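PDB 5XIL: putative prolyl-tRNA synthetase from Leishmania major, which probably catalyses the ATP-dependent attachment of L-proline to tRNA(Pro), with release of AMP and diphosphate. Local coordinates for residues Q292-P297 with R329-L334; A314-L319 with V356-R361; R366-A371 with V381-Q386. All coordinates share one frame; numbering follows the deposited sequence. Where two conformers were deposited one is given.

Contact 1 (Q292-P297 with R329-L334)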
# COMPACT_ATOMS: atom_id res chain seq x y z
N GLN A 292 -20.56 2.18 0.04
CA GLN A 292 -21.11 3.37 -0.61
C GLN A 292 -22.66 3.35 -0.54
O GLN A 292 -23.31 4.40 -0.45
CB GLN A 292 -20.66 3.36 -2.04
CG GLN A 292 -19.18 3.72 -2.23
CD GLN A 292 -18.75 3.62 -3.67
OE1 GLN A 292 -19.05 2.65 -4.37
NE2 GLN A 292 -18.09 4.65 -4.16
N VAL A 293 -23.20 2.15 -0.57
CA VAL A 293 -24.67 1.96 -0.53
C VAL A 293 -25.01 0.87 0.42
O VAL A 293 -24.50 -0.24 0.33
CB VAL A 293 -25.23 1.60 -1.92
CG1 VAL A 293 -26.75 1.40 -1.83
CG2 VAL A 293 -24.77 2.54 -3.01
N ILE A 294 -25.90 1.15 1.36
CA ILE A 294 -26.39 0.14 2.24
C ILE A 294 -27.85 -0.17 1.84
O ILE A 294 -28.64 0.70 1.70
CB ILE A 294 -26.31 0.51 3.71
CG1 ILE A 294 -26.62 -0.68 4.64
CG2 ILE A 294 -27.19 1.68 4.07
CD1 ILE A 294 -25.54 -1.71 4.66
N ILE A 295 -28.17 -1.43 1.78
CA ILE A 295 -29.55 -1.92 1.40
C ILE A 295 -30.25 -2.50 2.66
O ILE A 295 -29.76 -3.44 3.26
CB ILE A 295 -29.44 -2.98 0.29
CG1 ILE A 295 -28.68 -2.46 -0.91
CG2 ILE A 295 -30.83 -3.55 -0.09
CD1 ILE A 295 -28.15 -3.56 -1.80
N ILE A 296 -31.38 -1.93 3.05
CA ILE A 296 -32.06 -2.35 4.23
C ILE A 296 -33.51 -2.69 3.85
O ILE A 296 -34.19 -1.83 3.30
CB ILE A 296 -32.08 -1.22 5.24
CG1 ILE A 296 -30.64 -0.75 5.53
CG2 ILE A 296 -32.84 -1.63 6.49
CD1 ILE A 296 -30.53 0.47 6.41
N PRO A 297 -33.96 -3.93 4.16
CA PRO A 297 -35.33 -4.31 3.88
C PRO A 297 -36.31 -3.58 4.84
O PRO A 297 -36.00 -3.30 6.03
CB PRO A 297 -35.31 -5.85 4.04
CG PRO A 297 -34.35 -6.03 5.17
CD PRO A 297 -33.25 -5.02 4.87
N ARG A 329 -19.88 -0.14 -4.35
CA ARG A 329 -19.65 -0.88 -3.12
C ARG A 329 -20.95 -0.93 -2.33
O ARG A 329 -21.24 -0.03 -1.55
CB ARG A 329 -18.55 -0.21 -2.29
CG ARG A 329 -17.16 -0.33 -2.89
CD ARG A 329 -16.09 0.05 -1.89
NE ARG A 329 -15.99 1.50 -1.71
CZ ARG A 329 -15.57 2.34 -2.65
NH1 ARG A 329 -15.20 1.88 -3.84
NH2 ARG A 329 -15.51 3.64 -2.41
N ALA A 330 -21.72 -2.00 -2.53
CA ALA A 330 -23.00 -2.12 -1.84
C ALA A 330 -22.96 -3.25 -0.87
O ALA A 330 -22.25 -4.23 -1.08
CB ALA A 330 -24.14 -2.34 -2.85
N ARG A 331 -23.78 -3.16 0.15
CA ARG A 331 -24.03 -4.26 1.02
C ARG A 331 -25.39 -4.20 1.64
O ARG A 331 -26.00 -3.15 1.64
CB ARG A 331 -22.94 -4.35 2.05
CG ARG A 331 -22.81 -3.27 3.02
CD ARG A 331 -22.01 -3.84 4.20
NE ARG A 331 -22.90 -4.67 5.00
CZ ARG A 331 -22.60 -5.20 6.17
NH1 ARG A 331 -21.39 -4.99 6.71
NH2 ARG A 331 -23.52 -5.94 6.79
N CYS A 332 -25.86 -5.34 2.17
CA CYS A 332 -27.08 -5.39 2.94
C CYS A 332 -26.95 -5.39 4.46
O CYS A 332 -25.99 -5.84 4.99
CB CYS A 332 -27.86 -6.65 2.56
SG CYS A 332 -28.19 -6.68 0.84
N ASP A 333 -27.93 -4.84 5.14
CA ASP A 333 -28.02 -4.99 6.58
C ASP A 333 -29.32 -5.78 6.85
O ASP A 333 -30.41 -5.20 6.86
CB ASP A 333 -28.01 -3.67 7.30
CG ASP A 333 -27.80 -3.85 8.81
OD1 ASP A 333 -28.11 -4.96 9.32
OD2 ASP A 333 -27.31 -2.92 9.48
N LEU A 334 -29.18 -7.08 7.01
CA LEU A 334 -30.34 -7.98 7.27
C LEU A 334 -30.42 -8.44 8.73
O LEU A 334 -31.03 -9.47 9.04
CB LEU A 334 -30.27 -9.19 6.35
CG LEU A 334 -30.01 -8.86 4.88
CD1 LEU A 334 -29.79 -10.12 4.08
CD2 LEU A 334 -31.10 -8.04 4.25
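The side-chain amide of Gln292 lies over one face of the Arg329 guanidinium, the two planes 20° apart, where the parallel strands 293-297 and 330-332 begin. Helix 306-325 connects these strands, making a beta-alpha-beta unit of the anticodon-binding domain. Gln292 CD sits toward the rim of the guanidinium, 3.5 Å from Arg329 NH2. The stacked NH2 and Gln292 NE2 are both donors and do not bond each other: NE2 is taken by Pro286 O, while Arg329 NE is held by Ala289 O. Gln292 runs straight beyond CG, and a bend in Arg329 at chi3 (-77°) brings the guanidinium over the amide. Gln292 OE1 accepts the backbone Arg329 N in the amide plane at 2.9 Å, along an almost straight line (175°), so the stack is tied to the main chain.

Arg329 O is gripped twice in its carbonyl plane, by Gln292 N at 2.8 Å and Val293 N at 3.1 Å. The parallel ladder continues with Arg331 N to Val293 O, Ile295 N to Arg331 O and Asp333 N to Ile295 O.

Val293, Ile295, Ala330 and Cys332 share the sheet face covered by helix 306-325; there Ile295 CB meets Cys332 SG at 3.9 Å. On the other face Ile294 and Arg331 lie side by side, Ile294 CD1 3.5 Å from Arg331 CG, and both touch Trp347 of helix 340-350. Asp333 OD2 forms a salt bridge with Arg335 and accepts a hydrogen bond from Trp347 NE1. Past the paired region Pro297 CD rests on Leu334 CD2 at 3.8 Å, the side chains crossing at about a right angle. Arg331, bent at chi3, curls forward along its own strand, and its NH2 donates to Cys332 O at 3.1 Å, with that oxygen in the guanidinium plane.

Contact 2 (A314-L319 with V356-R361)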
# COMPACT_ATOMS: atom_id res chain seq x y z
N ALA A 314 -34.22 -12.02 -0.60
CA ALA A 314 -33.55 -12.45 -1.80
C ALA A 314 -33.32 -11.30 -2.79
O ALA A 314 -32.30 -11.24 -3.47
CB ALA A 314 -34.35 -13.54 -2.50
N SER A 315 -34.32 -10.44 -2.92
CA SER A 315 -34.19 -9.29 -3.78
C SER A 315 -33.10 -8.31 -3.23
O SER A 315 -32.41 -7.67 -4.02
CB SER A 315 -35.56 -8.61 -3.96
OG SER A 315 -35.90 -7.78 -2.86
N CYS A 316 -32.93 -8.22 -1.91
CA CYS A 316 -31.86 -7.40 -1.34
C CYS A 316 -30.48 -7.92 -1.75
O CYS A 316 -29.63 -7.19 -2.21
CB CYS A 316 -31.97 -7.36 0.17
SG CYS A 316 -33.35 -6.42 0.82
N TRP A 317 -30.31 -9.22 -1.64
CA TRP A 317 -29.10 -9.87 -2.04
C TRP A 317 -28.88 -9.70 -3.52
O TRP A 317 -27.82 -9.47 -3.96
CB TRP A 317 -29.17 -11.37 -1.74
CG TRP A 317 -29.02 -11.74 -0.32
CD1 TRP A 317 -29.82 -12.55 0.39
CD2 TRP A 317 -27.98 -11.33 0.57
NE1 TRP A 317 -29.36 -12.70 1.66
CE2 TRP A 317 -28.23 -11.95 1.81
N ARG A 318 -29.92 -9.83 -4.29
CA ARG A 318 -29.76 -9.67 -5.70
C ARG A 318 -29.32 -8.27 -6.08
O ARG A 318 -28.53 -8.07 -7.01
CB ARG A 318 -31.09 -9.98 -6.39
CG ARG A 318 -31.06 -9.84 -7.89
CD ARG A 318 -32.24 -10.62 -8.49
NE ARG A 318 -33.58 -10.03 -8.21
CZ ARG A 318 -34.51 -10.49 -7.37
NH1 ARG A 318 -34.33 -11.60 -6.63
NH2 ARG A 318 -35.68 -9.84 -7.26
N LEU A 319 -29.93 -7.31 -5.46
CA LEU A 319 -29.58 -5.92 -5.69
C LEU A 319 -28.11 -5.66 -5.34
O LEU A 319 -27.36 -5.05 -6.09
CB LEU A 319 -30.54 -5.00 -4.94
CG LEU A 319 -30.17 -3.50 -5.05
CD1 LEU A 319 -30.23 -3.08 -6.51
CD2 LEU A 319 -31.04 -2.55 -4.24
N VAL A 356 -30.65 2.46 0.50
CA VAL A 356 -31.74 1.91 -0.32
C VAL A 356 -32.64 1.19 0.66
O VAL A 356 -32.20 0.32 1.36
CB VAL A 356 -31.27 0.91 -1.41
CG1 VAL A 356 -32.52 0.21 -2.02
CG2 VAL A 356 -30.48 1.55 -2.49
N GLU A 357 -33.90 1.60 0.70
CA GLU A 357 -34.92 1.01 1.53
C GLU A 357 -35.78 0.18 0.58
O GLU A 357 -36.33 0.74 -0.38
CB GLU A 357 -35.74 2.13 2.17
CG GLU A 357 -34.92 3.21 2.86
CD GLU A 357 -35.69 4.46 3.30
OE1 GLU A 357 -36.95 4.46 3.23
OE2 GLU A 357 -35.04 5.46 3.72
N LEU A 358 -35.78 -1.14 0.76
CA LEU A 358 -36.36 -2.07 -0.21
C LEU A 358 -37.53 -2.76 0.52
O LEU A 358 -37.36 -3.55 1.48
CB LEU A 358 -35.33 -3.05 -0.71
CG LEU A 358 -35.52 -3.68 -2.07
CD1 LEU A 358 -34.42 -4.65 -2.42
CD2 LEU A 358 -36.79 -4.46 -2.16
N GLY A 359 -38.70 -2.31 0.18
CA GLY A 359 -39.92 -2.91 0.69
C GLY A 359 -40.85 -3.51 -0.37
O GLY A 359 -40.54 -3.59 -1.58
N PRO A 360 -42.02 -3.97 0.10
CA PRO A 360 -42.99 -4.61 -0.82
C PRO A 360 -43.28 -3.76 -2.07
O PRO A 360 -43.21 -4.28 -3.21
CB PRO A 360 -44.21 -4.74 0.07
CG PRO A 360 -43.65 -5.00 1.44
CD PRO A 360 -42.42 -4.10 1.52
N ARG A 361 -43.52 -2.47 -1.89
CA ARG A 361 -43.83 -1.62 -3.03
C ARG A 361 -42.64 -1.32 -3.97
O ARG A 361 -42.79 -1.12 -5.18
CB ARG A 361 -44.56 -0.31 -2.59
CG ARG A 361 -45.96 -0.48 -1.94
CD ARG A 361 -46.90 -1.52 -2.65
NE ARG A 361 -47.26 -1.20 -4.05
CZ ARG A 361 -47.66 -2.10 -4.96
NH1 ARG A 361 -47.75 -3.40 -4.66
NH2 ARG A 361 -47.95 -1.70 -6.21
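Apolar packing carries nearly all of this contact, in which helix 306-325 packs on strand 354-358 as in an alpha/beta layer, running roughly antiparallel to it (148°) with the local axes 10.1 Å apart. Leu358, its CG anti to the backbone N, points its branched end at the helix side chains. Its CD1 meets Cys316 SG at 3.8 Å and, more loosely, Leu319 CD2 at 4.4 Å. Two residues earlier in the strand, Val356 and Leu319 reach toward each other tip to tip, with Val356 CG1 3.8 Å from Leu319 CD2. Ile295 and Pro297 of the adjacent strand pack on Cys316, and Leu368 of strand 367-372 touches Leu319, so several strands share this helix face.

The polar component is a touch without a bond. Ser315 OG stands 3.5 Å from both Leu358 CD1 and Leu358 CD2, lying against the fork of the leucine, while its hydrogen bond goes to Leu312 O one turn back. That bond satisfies a buried hydroxyl within its own helix, so an oxygen can face methyl groups here. The helix and strand are therefore joined by close fit of buried side chains rather than by directed bonds.

Contact 3 (R366-A371 with V381-Q386)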
# COMPACT_ATOMS: atom_id res chain seq x y z
N ARG A 366 -40.60 -2.16 -9.01
CA ARG A 366 -39.25 -2.14 -9.58
C ARG A 366 -38.81 -0.69 -9.51
O ARG A 366 -38.56 -0.05 -10.53
CB ARG A 366 -39.27 -2.63 -11.02
CG ARG A 366 -39.51 -4.12 -11.17
CD ARG A 366 -38.57 -4.93 -10.29
NE ARG A 366 -37.23 -5.00 -10.86
CZ ARG A 366 -36.34 -5.95 -10.57
NH1 ARG A 366 -36.66 -6.92 -9.72
NH2 ARG A 366 -35.14 -5.94 -11.13
N SER A 367 -38.72 -0.19 -8.28
CA SER A 367 -38.38 1.20 -8.03
C SER A 367 -37.80 1.38 -6.62
O SER A 367 -38.51 1.25 -5.62
CB SER A 367 -39.59 2.11 -8.14
OG SER A 367 -39.25 3.50 -7.91
N LEU A 368 -36.52 1.75 -6.56
CA LEU A 368 -35.80 1.75 -5.27
C LEU A 368 -35.96 3.08 -4.61
O LEU A 368 -35.79 4.09 -5.25
CB LEU A 368 -34.30 1.52 -5.56
CG LEU A 368 -33.96 0.27 -6.38
CD1 LEU A 368 -32.48 0.18 -6.58
CD2 LEU A 368 -34.54 -0.97 -5.70
N ALA A 369 -36.26 3.10 -3.34
CA ALA A 369 -36.29 4.31 -2.58
C ALA A 369 -34.89 4.57 -2.01
O ALA A 369 -34.41 3.78 -1.22
CB ALA A 369 -37.25 4.18 -1.44
N VAL A 370 -34.31 5.69 -2.37
CA VAL A 370 -32.91 5.99 -2.07
C VAL A 370 -32.89 7.25 -1.24
O VAL A 370 -33.47 8.23 -1.61
CB VAL A 370 -32.11 6.21 -3.35
CG1 VAL A 370 -30.64 6.53 -3.02
CG2 VAL A 370 -32.19 5.01 -4.22
N ALA A 371 -32.27 7.16 -0.08
CA ALA A 371 -32.13 8.28 0.80
C ALA A 371 -30.66 8.73 0.71
O ALA A 371 -29.77 7.89 0.97
CB ALA A 371 -32.40 7.79 2.21
N VAL A 381 -35.25 5.37 -7.71
CA VAL A 381 -34.39 4.94 -8.79
C VAL A 381 -34.92 3.64 -9.36
O VAL A 381 -35.10 2.66 -8.64
CB VAL A 381 -32.94 4.73 -8.31
CG1 VAL A 381 -32.10 4.16 -9.43
CG2 VAL A 381 -32.38 6.05 -7.81
N ALA A 382 -35.11 3.61 -10.67
CA ALA A 382 -35.66 2.40 -11.36
C ALA A 382 -34.74 1.21 -11.16
O ALA A 382 -33.48 1.33 -11.23
CB ALA A 382 -35.83 2.70 -12.86
N TRP A 383 -35.34 0.04 -10.90
CA TRP A 383 -34.60 -1.16 -10.73
C TRP A 383 -34.68 -1.99 -11.97
O TRP A 383 -35.72 -2.63 -12.24
CB TRP A 383 -35.10 -1.91 -9.53
CG TRP A 383 -34.26 -3.08 -9.17
CD1 TRP A 383 -33.08 -3.48 -9.72
CD2 TRP A 383 -34.53 -3.99 -8.13
NE1 TRP A 383 -32.62 -4.59 -9.11
CE2 TRP A 383 -33.46 -4.91 -8.09
CE3 TRP A 383 -35.55 -4.11 -7.21
CZ2 TRP A 383 -33.43 -5.99 -7.22
CZ3 TRP A 383 -35.50 -5.13 -6.30
CH2 TRP A 383 -34.45 -6.07 -6.32
N ASP A 384 -33.59 -1.95 -12.73
CA ASP A 384 -33.48 -2.53 -14.06
C ASP A 384 -32.00 -2.59 -14.43
O ASP A 384 -31.12 -2.44 -13.55
CB ASP A 384 -34.35 -1.74 -15.07
CG ASP A 384 -33.97 -0.25 -15.15
OD1 ASP A 384 -32.77 0.14 -15.05
OD2 ASP A 384 -34.89 0.53 -15.33
N ALA A 385 -31.70 -2.86 -15.70
CA ALA A 385 -30.35 -2.98 -16.23
C ALA A 385 -29.46 -1.71 -16.01
O ALA A 385 -28.24 -1.79 -16.05
CB ALA A 385 -30.38 -3.30 -17.73
N GLN A 386 -30.10 -0.58 -15.86
CA GLN A 386 -29.41 0.70 -15.75
C GLN A 386 -29.11 1.09 -14.31
O GLN A 386 -28.43 2.11 -14.08
CB GLN A 386 -30.25 1.82 -16.34
CG GLN A 386 -30.14 1.91 -17.83
CD GLN A 386 -30.93 0.81 -18.51
OE1 GLN A 386 -32.12 0.59 -18.21
NE2 GLN A 386 -30.30 0.12 -19.43
O HOH W 1 -37.12 -4.27 -13.66
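Leu368, Val370, Val381 and Trp383 form the apolar centre of a beta hairpin, made by strands 367-372 and 378-382 at the edge of the anticodon-binding domain's sheet. Leu368 CD2 approaches the indole obliquely, 3.6 Å from Trp383 CE3, and the Val370 and Val381 side chains cross obliquely, CG2 to CG2 3.7 Å. Helix 306-325 adds Leu319 against Trp383, while helix 387-412 contributes Thr387 and Leu394.

Leu368 and Val381 are an antiparallel hydrogen-bonded pair, with Leu368 N to Val381 O at 2.7 Å and Val381 N to Leu368 O at 2.8 Å. Ser367 and Ala382, the next and non-hydrogen-bonded pair, put their side chains on the opposite face. Beyond them Trp383 N points straight at Arg366 O, 3.2 Å away, but comes in 69° out of the carbonyl plane, and regular pairing ends. Farther along, Asp384 OD1 accepts Gln386 N through its anti lone pair, a capping bond before helix 387-412.

Arg366 closes helix 360-365 in a Schellman motif with positive phi, and its side chain, bent at chi2 and chi3, doubles over the indole. The guanidinium lies flat on one face of Trp383 with the planes 12° apart, a cation-pi stack in which Arg366 CZ is 3.8 Å from the centroid of the five-membered ring. Arg366 NH2 and Trp383 NE1 face each other as two donors without a bond; NE1 donates to Glu322, whose charge would probably strengthen the pull of the ring on the cation.

At the polar edge Arg366 NE donates to Trp383 O at 3.1 Å, which helps to set the rotation of the stacked group. A water accepts weakly from the same NE and donates to Trp383 O at 2.6 Å.

The contacts share one five-stranded sheet, ordered 330-332, 293-297, 354-358, 367-372, 378-382: contact 1 joins the first two strands, contact 3 the last two, and contact 2 seats helix 306-325 on the middle one. Centres of contacts 1 and 2 are about 9 Å apart, linked by a probable hydrogen bond from Ile296 N to Val356 O (2.9 Å). Those of contacts 2 and 3 lie about 10 Å apart, joined by a probable hydrogen bond from Glu357 N to Ala369 O (3.0 Å) and by Ser315 O packing on Trp383 CH2 (3.5 Å). Contacts 1 and 3 do not touch, nearest atoms about 7 Å apart. All belong to the anticodon-binding domain, away from the metal sites.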